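Local coordinates for protein 2-(hydroxymethyl)glutarate dehydrogenase (PDB 3CKY) that catalyses the reversible, NAD-dependent interconversion of 2-formylglutarate and (S)-2-hydroxymethylglutarate in bacterial nicotinate fermentation, working as a homotetramer, at residues Val100-Thr105 with Gly170-Ile175; Leu136-Gly141 with Pro152-Ile157; Leu179-Asn184 with Ser216-Ala221; Leu194-Gly199 with Val295-Gly300; Gly230-Gly235 with Gly278-Ser283. All coordinates share one frame; numbering follows the deposited sequence.

Interaction 1 (Val100-Thr105 with Gly170-Ile175); sequences VSPSST and GDAVKI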
# COMPACT_ATOMS: atom_id res chain seq x y z
N VAL A 100 20.42 0.52 12.54
CA VAL A 100 19.32 0.97 13.37
C VAL A 100 18.75 2.31 12.88
O VAL A 100 19.34 2.99 12.06
CB VAL A 100 19.75 1.10 14.85
CG1 VAL A 100 20.15 -0.26 15.43
CG2 VAL A 100 20.86 2.13 15.01
N SER A 101 17.57 2.67 13.39
CA SER A 101 16.96 3.95 13.05
C SER A 101 17.73 5.10 13.71
O SER A 101 18.33 4.91 14.77
CB SER A 101 15.51 3.99 13.51
OG SER A 101 15.44 3.92 14.92
N PRO A 102 17.72 6.29 13.07
CA PRO A 102 18.30 7.47 13.69
C PRO A 102 17.81 7.71 15.12
O PRO A 102 18.62 8.04 15.99
CB PRO A 102 17.84 8.61 12.76
CG PRO A 102 17.61 7.97 11.44
CD PRO A 102 17.18 6.57 11.72
N SER A 103 16.51 7.54 15.35
CA SER A 103 15.91 7.77 16.66
C SER A 103 16.52 6.86 17.73
O SER A 103 16.79 7.30 18.84
CB SER A 103 14.40 7.55 16.61
OG SER A 103 14.12 6.18 16.38
N SER A 104 16.73 5.59 17.37
CA SER A 104 17.45 4.64 18.22
C SER A 104 18.77 5.22 18.71
O SER A 104 19.08 5.17 19.91
CB SER A 104 17.72 3.33 17.44
OG SER A 104 18.88 2.64 17.93
N THR A 105 19.54 5.77 17.77
CA THR A 105 20.84 6.35 18.08
C THR A 105 20.72 7.66 18.88
O THR A 105 21.53 7.91 19.78
CB THR A 105 21.66 6.57 16.80
OG1 THR A 105 21.96 5.30 16.21
CG2 THR A 105 22.97 7.30 17.08
N GLY A 170 24.27 9.34 9.70
CA GLY A 170 24.91 8.15 9.13
C GLY A 170 23.90 7.02 8.98
O GLY A 170 23.78 6.42 7.91
N ASP A 171 23.18 6.73 10.06
CA ASP A 171 22.08 5.76 10.04
C ASP A 171 21.05 6.12 8.96
O ASP A 171 20.61 5.25 8.21
CB ASP A 171 21.36 5.72 11.38
CG ASP A 171 22.20 5.14 12.48
OD1 ASP A 171 23.07 4.30 12.20
OD2 ASP A 171 21.98 5.54 13.64
N ALA A 172 20.72 7.40 8.91
CA ALA A 172 19.74 7.92 7.98
C ALA A 172 20.09 7.67 6.51
O ALA A 172 19.20 7.25 5.73
CB ALA A 172 19.54 9.44 8.22
N VAL A 173 21.33 7.95 6.12
CA VAL A 173 21.70 7.94 4.70
C VAL A 173 21.77 6.50 4.21
O VAL A 173 21.36 6.21 3.08
CB VAL A 173 23.03 8.74 4.41
CG1 VAL A 173 24.28 7.97 4.87
CG2 VAL A 173 23.10 9.12 2.92
N LYS A 174 22.26 5.63 5.07
CA LYS A 174 22.26 4.19 4.82
C LYS A 174 20.83 3.69 4.60
O LYS A 174 20.54 3.05 3.61
CB LYS A 174 22.91 3.47 6.01
CG LYS A 174 22.99 1.97 5.93
CD LYS A 174 24.34 1.50 5.46
CE LYS A 174 24.39 -0.04 5.25
NZ LYS A 174 25.63 -0.45 4.48
N ILE A 175 19.94 4.02 5.53
CA ILE A 175 18.53 3.64 5.43
C ILE A 175 17.89 4.12 4.10
O ILE A 175 17.16 3.36 3.45
CB ILE A 175 17.75 4.18 6.64
CG1 ILE A 175 18.08 3.34 7.88
CG2 ILE A 175 16.27 4.18 6.36
CD1 ILE A 175 17.63 3.96 9.20
O HOH W 1 21.15 2.57 9.61
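V100 meets the start of the long helix 169-197 mainly through its carbonyl: O lies 3.5 Å from D171 CB and equally near the CD1 methyl of I175. A water bridges the same carbonyl to the backbone O of D171, donating a hydrogen to each. The V100 side chain runs beside that of D171, both pointing the same way, with CG2 3.8 Å from OD2. S101 is the N-cap of helix 102-114; its CA packs on I175 CD1, while its OG is weakly hydrogen-bonded to E250 on helix 238-255. P102 opens the helix, and two of its ring atoms touch the other segment: CD reaches I175 CD1 tip to tip at 3.7 Å and CG rests 4.0 Å from A172 CB. Helix 102-114 belongs to the NAD-binding Rossmann domain, whereas helix 169-197 begins the all-helical second domain of this dehydrogenase family, which makes the contact a buried piece of the interdomain junction. C198 of a second subunit packs on both P102 and A172. One turn on, T105 supplies the direct hydrogen bond: OG1 donates to D171 OD2 at 2.6 Å, the two side chains meeting tip to tip and the hydroxyl arriving nearly along the C-O axis of the carboxylate. CG of D171 is anti to its own carbonyl carbon (chi1 -68°), which carries the carboxylate toward the first turn of helix 102-114. D121 on strand 118-125 accepts from D171 N. K174, the active-site lysine by similarity, leaves the same helical turn in another direction, and its NZ is hydrogen-bonded to V124 O.

Interaction 2 (Leu136-Gly141 with Pro152-Ile157); sequences LTIMVG and PVLSVI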
# COMPACT_ATOMS: atom_id res chain seq x y z
N LEU A 136 36.36 0.50 3.41
CA LEU A 136 34.96 0.73 3.76
C LEU A 136 34.55 2.19 3.57
O LEU A 136 35.33 3.10 3.86
CB LEU A 136 34.70 0.34 5.22
CG LEU A 136 34.68 -1.14 5.57
CD1 LEU A 136 34.58 -1.29 7.08
CD2 LEU A 136 33.55 -1.87 4.87
N THR A 137 33.33 2.40 3.10
CA THR A 137 32.72 3.73 3.14
C THR A 137 32.01 3.86 4.47
O THR A 137 31.24 2.99 4.85
CB THR A 137 31.74 3.96 1.98
OG1 THR A 137 32.48 3.96 0.75
CG2 THR A 137 31.02 5.30 2.12
N ILE A 138 32.32 4.93 5.19
CA ILE A 138 31.80 5.13 6.54
C ILE A 138 31.01 6.43 6.59
O ILE A 138 31.54 7.50 6.27
CB ILE A 138 32.93 5.13 7.59
CG1 ILE A 138 33.72 3.80 7.50
CG2 ILE A 138 32.36 5.35 8.99
CD1 ILE A 138 34.84 3.64 8.52
N MET A 139 29.74 6.34 7.00
CA MET A 139 28.84 7.48 7.03
C MET A 139 28.59 7.86 8.50
O MET A 139 27.98 7.10 9.24
CB MET A 139 27.54 7.13 6.31
CG MET A 139 27.72 6.82 4.81
SD MET A 139 26.68 5.44 4.18
CE MET A 139 27.40 4.08 5.13
N VAL A 140 29.04 9.06 8.88
CA VAL A 140 29.10 9.44 10.29
C VAL A 140 28.12 10.55 10.66
O VAL A 140 28.06 11.58 10.00
CB VAL A 140 30.53 9.91 10.68
CG1 VAL A 140 30.61 10.20 12.19
CG2 VAL A 140 31.57 8.86 10.28
N GLY A 141 27.36 10.31 11.73
CA GLY A 141 26.49 11.31 12.33
C GLY A 141 27.08 11.73 13.66
O GLY A 141 27.14 10.94 14.59
N PRO A 152 40.72 10.29 12.21
CA PRO A 152 41.98 9.58 11.94
C PRO A 152 41.92 8.06 12.15
O PRO A 152 42.53 7.30 11.40
CB PRO A 152 42.97 10.23 12.92
CG PRO A 152 42.39 11.56 13.24
CD PRO A 152 40.90 11.34 13.23
N VAL A 153 41.20 7.62 13.18
CA VAL A 153 40.99 6.19 13.42
C VAL A 153 40.08 5.59 12.35
O VAL A 153 40.36 4.52 11.82
CB VAL A 153 40.41 5.95 14.85
CG1 VAL A 153 40.05 4.48 15.06
CG2 VAL A 153 41.40 6.40 15.90
N LEU A 154 38.99 6.29 12.03
CA LEU A 154 38.10 5.89 10.93
C LEU A 154 38.87 5.74 9.61
O LEU A 154 38.59 4.84 8.82
CB LEU A 154 36.99 6.93 10.75
CG LEU A 154 35.65 6.72 11.47
CD1 LEU A 154 35.75 5.83 12.70
CD2 LEU A 154 35.02 8.07 11.80
N SER A 155 39.84 6.62 9.39
CA SER A 155 40.61 6.63 8.15
C SER A 155 41.54 5.44 7.97
O SER A 155 41.98 5.17 6.86
CB SER A 155 41.41 7.93 8.04
OG SER A 155 40.52 9.03 7.91
N VAL A 156 41.85 4.73 9.06
CA VAL A 156 42.61 3.47 8.95
C VAL A 156 41.71 2.32 8.48
O VAL A 156 42.09 1.56 7.60
CB VAL A 156 43.36 3.08 10.26
CG1 VAL A 156 42.42 3.04 11.44
CG2 VAL A 156 44.04 1.73 10.12
N ILE A 157 40.52 2.22 9.04
CA ILE A 157 39.61 1.11 8.73
C ILE A 157 38.75 1.33 7.47
O ILE A 157 38.25 0.36 6.88
CB ILE A 157 38.71 0.77 9.94
CG1 ILE A 157 37.82 1.97 10.33
CG2 ILE A 157 39.58 0.33 11.12
CD1 ILE A 157 36.72 1.61 11.32
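I138 and I157 cross at about a right angle, with the CD1 methyl of I138 at the crossing, 3.9 Å from CG1 of I157 and just as close to its CD1. I138 has CG1 anti to its carbonyl carbon (chi1 -57°) and CD1 extended beyond it, and the methyl also lies 3.9 Å from L154 O. On I157, CG1 sits between the backbone N and the carbonyl carbon (chi1 61°), and this presents the flank of the ethyl arm to I138. Two residues further along the strand, V140 and L154 meet at a slant: CG2 of the valine touches CD2 of the leucine at 3.9 Å. At the start of the strand segment L136 brings CB to 3.9 Å from I157 O, with CG and CD1 only slightly farther away. L136, I138 and V140 all point toward the helix from one face of the strand; no hydrogen bond joins the two segments. The two segments run roughly antiparallel, their axes at 149° and 8.9 Å apart at closest approach, as in the first half of a beta-alpha-beta crossover. The crossover is completed by strand 158-165, which pairs with strand 136-141 in the Rossmann-domain sheet. On its other side strand 136-141 is bonded to the antiparallel strand 118-125, while F65 of strand 63-66 packs on L154 and I157, and helix 16-25 covers I157 through M19 and L23.

Interaction 3 (Leu179-Asn184 with Ser216-Ala221); sequences LLLGCN and SYAMEA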
# COMPACT_ATOMS: atom_id res chain seq x y z
N LEU A 179 16.64 1.52 1.17
CA LEU A 179 15.23 1.70 0.80
C LEU A 179 15.09 1.78 -0.72
O LEU A 179 14.23 1.14 -1.29
CB LEU A 179 14.75 2.99 1.47
CG LEU A 179 13.47 3.78 1.20
CD1 LEU A 179 13.46 4.97 2.19
CD2 LEU A 179 13.30 4.25 -0.26
N LEU A 180 15.94 2.58 -1.35
CA LEU A 180 15.87 2.77 -2.79
C LEU A 180 16.26 1.50 -3.53
O LEU A 180 15.60 1.14 -4.50
CB LEU A 180 16.75 3.94 -3.23
CG LEU A 180 16.23 5.32 -2.81
CD1 LEU A 180 17.29 6.40 -3.03
CD2 LEU A 180 14.93 5.63 -3.58
N LEU A 181 17.33 0.83 -3.06
CA LEU A 181 17.70 -0.49 -3.59
C LEU A 181 16.52 -1.47 -3.56
O LEU A 181 16.22 -2.12 -4.56
CB LEU A 181 18.86 -1.09 -2.79
CG LEU A 181 19.35 -2.50 -3.19
CD1 LEU A 181 19.75 -2.56 -4.70
CD2 LEU A 181 20.51 -2.94 -2.31
N GLY A 182 15.87 -1.57 -2.40
CA GLY A 182 14.72 -2.45 -2.23
C GLY A 182 13.54 -2.11 -3.11
O GLY A 182 12.96 -2.99 -3.75
N CYS A 183 13.18 -0.83 -3.16
CA CYS A 183 12.10 -0.37 -4.02
C CYS A 183 12.40 -0.64 -5.50
O CYS A 183 11.53 -1.11 -6.24
CB CYS A 183 11.84 1.12 -3.83
SG CYS A 183 11.04 1.59 -2.27
N ASN A 184 13.62 -0.33 -5.92
CA ASN A 184 14.01 -0.45 -7.31
C ASN A 184 13.95 -1.91 -7.74
O ASN A 184 13.53 -2.21 -8.85
CB ASN A 184 15.42 0.13 -7.54
CG ASN A 184 15.47 1.63 -7.35
OD1 ASN A 184 14.44 2.30 -7.25
ND2 ASN A 184 16.68 2.17 -7.29
N SER A 216 18.73 1.07 -13.27
CA SER A 216 19.09 1.30 -11.89
C SER A 216 20.25 0.38 -11.55
O SER A 216 20.52 -0.58 -12.28
CB SER A 216 17.91 1.01 -10.97
OG SER A 216 17.50 -0.35 -11.02
N TYR A 217 20.95 0.67 -10.47
CA TYR A 217 21.97 -0.24 -9.98
C TYR A 217 21.37 -1.61 -9.64
O TYR A 217 21.96 -2.63 -9.94
CB TYR A 217 22.70 0.36 -8.77
CG TYR A 217 23.67 -0.62 -8.19
CD1 TYR A 217 24.93 -0.78 -8.74
CD2 TYR A 217 23.30 -1.43 -7.14
CE1 TYR A 217 25.82 -1.72 -8.23
CE2 TYR A 217 24.18 -2.35 -6.61
CZ TYR A 217 25.43 -2.49 -7.16
OH TYR A 217 26.29 -3.40 -6.65
N ALA A 218 20.20 -1.62 -9.02
CA ALA A 218 19.45 -2.87 -8.77
C ALA A 218 19.42 -3.78 -10.00
O ALA A 218 19.78 -4.96 -9.93
CB ALA A 218 18.05 -2.58 -8.30
N MET A 219 19.01 -3.24 -11.13
CA MET A 219 18.99 -4.01 -12.36
C MET A 219 20.40 -4.43 -12.79
O MET A 219 20.62 -5.59 -13.18
CB MET A 219 18.31 -3.23 -13.47
CG MET A 219 18.29 -3.98 -14.78
SD MET A 219 17.29 -3.16 -16.01
CE MET A 219 17.26 -4.41 -17.29
N GLU A 220 21.36 -3.51 -12.72
CA GLU A 220 22.73 -3.82 -13.14
C GLU A 220 23.34 -4.94 -12.31
O GLU A 220 23.94 -5.86 -12.85
CB GLU A 220 23.62 -2.58 -13.05
CG GLU A 220 23.39 -1.60 -14.19
CD GLU A 220 23.35 -0.14 -13.75
OE1 GLU A 220 24.23 0.25 -12.93
OE2 GLU A 220 22.44 0.60 -14.22
N ALA A 221 23.14 -4.87 -11.00
CA ALA A 221 23.72 -5.85 -10.09
C ALA A 221 23.07 -7.24 -10.18
O ALA A 221 23.76 -8.27 -10.07
CB ALA A 221 23.65 -5.35 -8.66
O HOH W 2 19.20 1.06 -7.55
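A218 CB is the point where the two helices meet: N184 CB lies 3.9 Å from it and L181 CD1 4.0 Å. The same leucine methyl also approaches the ring of Y217 from its edge, near the ring plane, 4.5 Å from CD2. L181 has CG anti to its backbone N (chi1 178°); CD1 is the branch that reaches the second helix. N184 also passes S216, ND2 lying 4.0 Å from CB of the serine. Direct hydrogen bonds between the segments are absent; a water instead accepts from N184 ND2 at 2.8 Å and from A218 N at 3.2 Å, spanning the start of helix 217-228. S216 is the N-cap of that helix, its OG accepting from M219 N in a nearly straight bond (165°). The short helical segments cross at -68°, their axes 9.4 Å apart at closest approach. Around them, Q241 of helix 238-255 packs on L181, and a second subunit comes close, its N184 packing on N184 and its R215 on Y217. The contact thus joins aliphatic packing with a single water-mediated polar link, in which the asparagine amide and the first-turn N-H of A218 share one water acceptor.

Interaction 4 (Leu194-Gly199 with Val295-Gly300); sequences LGVKCG and VSVSGG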
# COMPACT_ATOMS: atom_id res chain seq x y z
N LEU A 194 6.14 -8.71 -16.54
CA LEU A 194 5.27 -8.07 -17.53
C LEU A 194 5.86 -8.17 -18.93
O LEU A 194 5.16 -8.54 -19.87
CB LEU A 194 5.04 -6.61 -17.17
CG LEU A 194 4.11 -5.78 -18.09
CD1 LEU A 194 2.68 -6.33 -18.11
CD2 LEU A 194 4.11 -4.30 -17.74
N GLY A 195 7.14 -7.82 -19.05
CA GLY A 195 7.85 -7.82 -20.32
C GLY A 195 7.85 -9.18 -20.96
O GLY A 195 7.55 -9.29 -22.14
N VAL A 196 8.19 -10.21 -20.18
CA VAL A 196 8.19 -11.58 -20.67
C VAL A 196 6.79 -11.96 -21.13
O VAL A 196 6.60 -12.44 -22.23
CB VAL A 196 8.74 -12.59 -19.64
CG1 VAL A 196 8.52 -14.05 -20.13
CG2 VAL A 196 10.24 -12.33 -19.39
N LYS A 197 5.79 -11.68 -20.30
CA LYS A 197 4.41 -11.95 -20.67
C LYS A 197 4.01 -11.28 -22.00
O LYS A 197 3.22 -11.84 -22.77
CB LYS A 197 3.46 -11.52 -19.56
CG LYS A 197 2.01 -11.89 -19.82
CD LYS A 197 1.81 -13.39 -19.65
CE LYS A 197 0.39 -13.82 -19.97
NZ LYS A 197 -0.11 -14.75 -18.91
N CYS A 198 4.54 -10.08 -22.25
CA CYS A 198 4.34 -9.38 -23.52
C CYS A 198 5.30 -9.82 -24.64
O CYS A 198 5.34 -9.18 -25.68
CB CYS A 198 4.49 -7.87 -23.34
SG CYS A 198 3.35 -7.10 -22.15
N GLY A 199 6.08 -10.88 -24.43
CA GLY A 199 6.89 -11.49 -25.48
C GLY A 199 8.30 -10.98 -25.60
O GLY A 199 8.94 -11.21 -26.61
N VAL A 295 4.60 -17.23 -15.36
CA VAL A 295 5.56 -16.61 -16.26
C VAL A 295 6.97 -16.96 -15.79
O VAL A 295 7.28 -16.92 -14.59
CB VAL A 295 5.37 -15.07 -16.35
CG1 VAL A 295 6.49 -14.43 -17.14
CG2 VAL A 295 4.01 -14.76 -16.99
N SER A 296 7.81 -17.34 -16.75
CA SER A 296 9.20 -17.68 -16.47
C SER A 296 10.12 -16.56 -16.96
O SER A 296 10.15 -16.25 -18.15
CB SER A 296 9.59 -19.00 -17.15
OG SER A 296 10.96 -19.27 -16.89
N VAL A 297 10.84 -15.96 -16.02
CA VAL A 297 11.84 -14.96 -16.31
C VAL A 297 13.21 -15.51 -15.93
O VAL A 297 14.14 -15.55 -16.75
CB VAL A 297 11.59 -13.63 -15.53
CG1 VAL A 297 12.62 -12.57 -15.92
CG2 VAL A 297 10.18 -13.12 -15.79
N SER A 298 13.34 -15.93 -14.67
CA SER A 298 14.63 -16.34 -14.13
C SER A 298 15.06 -17.62 -14.81
O SER A 298 14.22 -18.46 -15.13
CB SER A 298 14.61 -16.50 -12.59
OG SER A 298 13.80 -17.58 -12.14
N GLY A 299 16.35 -17.76 -15.07
CA GLY A 299 16.88 -18.92 -15.77
C GLY A 299 17.05 -20.10 -14.85
O GLY A 299 16.39 -20.20 -13.81
N GLY A 300 17.93 -21.02 -15.24
CA GLY A 300 18.20 -22.22 -14.45
C GLY A 300 17.16 -23.28 -14.72
O GLY A 300 16.45 -23.20 -15.72
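V196 packs by its two methyls against the chain's C-terminal tail. CG1 lies 3.6 Å from CG1 of V295, the two side chains sliding past each other in opposite directions, and CG2 meets CG2 of V297 at 3.7 Å where the pair cross at a slant. With CG1 anti to the backbone N (chi1 171°) and CG2 beside it, V196 divides its methyls between the two tail valines. The aliphatic stem of K197 adds a further apolar touch: it passes V295 at about a right angle, CD 3.7 Å from CG2. Polar atoms enter through the tail backbone, S296 O lying 3.4 Å from V196 CG1, and no hydrogen bond links the segments. In the fold, this is where the irregular tail after helix 286-293 lies on the last turn of helix 169-197, the long helix of the all-helical domain. That helix ends in a Schellman motif, L200 N bonding to G195 O and the N of G199, the C-prime residue at positive phi, to V196 O at 2.7 Å. Outside the two segments, E290 OE1 accepts from the N atoms of V297 and S298, tying the tail back to helix 286-293, whereas K197 NZ reaches G255 O of a second subunit in a weak bond.

Interaction 5 (Gly230-Gly235 with Gly278-Ser283); sequences GDFAGG and GREDMS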
# COMPACT_ATOMS: atom_id res chain seq x y z
N GLY A 230 19.26 -17.68 -12.81
CA GLY A 230 18.40 -18.48 -11.94
C GLY A 230 19.10 -18.98 -10.68
O GLY A 230 18.53 -19.75 -9.92
N ASP A 231 20.34 -18.55 -10.47
CA ASP A 231 21.09 -18.90 -9.26
C ASP A 231 21.02 -17.74 -8.27
O ASP A 231 21.68 -16.72 -8.43
CB ASP A 231 22.54 -19.20 -9.62
CG ASP A 231 23.40 -19.56 -8.41
OD1 ASP A 231 22.87 -19.57 -7.26
OD2 ASP A 231 24.61 -19.84 -8.61
N PHE A 232 20.20 -17.91 -7.24
CA PHE A 232 19.94 -16.87 -6.27
C PHE A 232 20.71 -17.10 -4.97
O PHE A 232 20.42 -16.49 -3.95
CB PHE A 232 18.44 -16.76 -6.02
CG PHE A 232 17.68 -16.28 -7.22
CD1 PHE A 232 17.63 -14.94 -7.55
CD2 PHE A 232 16.98 -17.19 -8.02
CE1 PHE A 232 16.91 -14.49 -8.64
CE2 PHE A 232 16.26 -16.75 -9.11
CZ PHE A 232 16.22 -15.39 -9.43
N ALA A 233 21.69 -17.99 -5.02
CA ALA A 233 22.58 -18.22 -3.89
C ALA A 233 23.53 -17.04 -3.71
O ALA A 233 24.02 -16.45 -4.68
CB ALA A 233 23.39 -19.51 -4.08
N GLY A 234 23.78 -16.70 -2.45
CA GLY A 234 24.66 -15.60 -2.11
C GLY A 234 23.99 -14.27 -2.36
O GLY A 234 22.77 -14.14 -2.23
N GLY A 235 24.80 -13.29 -2.73
CA GLY A 235 24.34 -11.92 -2.93
C GLY A 235 23.94 -11.28 -1.61
O GLY A 235 24.61 -11.43 -0.60
N GLY A 278 13.88 -16.31 2.03
CA GLY A 278 14.59 -15.33 2.85
C GLY A 278 16.11 -15.34 2.80
O GLY A 278 16.75 -14.29 2.93
N ARG A 279 16.69 -16.53 2.60
CA ARG A 279 18.15 -16.70 2.57
C ARG A 279 18.76 -16.56 1.17
O ARG A 279 19.97 -16.48 1.02
CB ARG A 279 18.51 -18.07 3.14
CG ARG A 279 18.22 -18.22 4.62
CD ARG A 279 19.26 -17.50 5.44
NE ARG A 279 19.00 -16.06 5.57
CZ ARG A 279 19.94 -15.12 5.76
NH1 ARG A 279 19.57 -13.84 5.89
NH2 ARG A 279 21.23 -15.42 5.80
N GLU A 280 17.92 -16.52 0.15
CA GLU A 280 18.38 -16.28 -1.21
C GLU A 280 18.60 -14.79 -1.42
O GLU A 280 18.06 -13.97 -0.68
CB GLU A 280 17.34 -16.80 -2.20
CG GLU A 280 17.12 -18.30 -2.09
CD GLU A 280 16.20 -18.89 -3.15
OE1 GLU A 280 15.92 -20.09 -3.04
OE2 GLU A 280 15.77 -18.19 -4.09
N ASP A 281 19.38 -14.44 -2.45
CA ASP A 281 19.55 -13.06 -2.82
C ASP A 281 18.17 -12.44 -2.99
O ASP A 281 17.21 -13.12 -3.42
CB ASP A 281 20.36 -12.91 -4.11
CG ASP A 281 20.50 -11.46 -4.54
OD1 ASP A 281 21.33 -10.75 -3.95
OD2 ASP A 281 19.76 -11.04 -5.46
N MET A 282 18.08 -11.16 -2.65
CA MET A 282 16.81 -10.47 -2.66
C MET A 282 16.14 -10.38 -4.04
O MET A 282 14.95 -10.20 -4.09
CB MET A 282 16.95 -9.08 -2.02
CG MET A 282 18.11 -8.19 -2.52
SD MET A 282 17.65 -6.97 -3.76
CE MET A 282 17.93 -7.93 -5.22
N SER A 283 16.88 -10.55 -5.13
CA SER A 283 16.30 -10.53 -6.47
C SER A 283 15.41 -11.74 -6.73
O SER A 283 14.60 -11.73 -7.67
CB SER A 283 17.39 -10.45 -7.55
OG SER A 283 18.29 -11.55 -7.51
O HOH W 3 21.72 -14.50 0.14
O HOH W 4 22.48 -17.54 -0.17
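The F232 ring has S283 OG at its edge, in the ring plane and 3.4 Å from CE1. The E280 carboxylate approaches obliquely with its plane only 8° from that of the ring, OE2 coming to 3.6 Å from F232 CB. K287 holds this OE2 in a salt bridge, so the carboxylate's charge is paired beyond the contact. Two loops of the all-helical domain meet here: the link between helices 217-228 and 238-255 and the link between helices 260-274 and 286-293. Each contains an Asx turn, D231 OD1 accepting from A233 N and D281 OD2 from S283 N. Their backbones are joined by one direct bond, D281 N to F232 O at 2.7 Å, nearly straight at 171° and lying in the carbonyl plane. Two waters widen the join: both donate to R279 O, one also donating to G234 O and the other accepting from G234 N. D281 CB rests on G234 O at 3.3 Å, and OD1 stands 3.4 Å from the CA of G235, a residue with positive phi (69°). K222 forms a salt bridge to OD1, and F236 N donates to it. The other carboxylate oxygen, OD2, is gripped twice by S283: N comes from above the carboxylate plane at 2.9 Å, while OG donates at 2.6 Å to the anti lone pair.

In the fold
From the N terminus, the chain first passes V100-T105, then makes interaction 2, a short loop within the Rossmann domain, before interaction 1 closes at the start of helix 169-197; interaction 2 is therefore enclosed by interaction 1, and M139 packs on V173 and K174 between them. Helix 169-197 then supplies one segment each to interactions 3 and 4, which cross along the chain: interaction 4 opens before interaction 3 closes at helix 217-228, and itself closes only with the C-terminal tail. Interaction 5 falls wholly within that span, joining two interhelical loops, and touches interaction 4 where S298 CB meets F232 CZ. Interaction 1 spans the two domains, and interactions 3 to 5 knit the helical one.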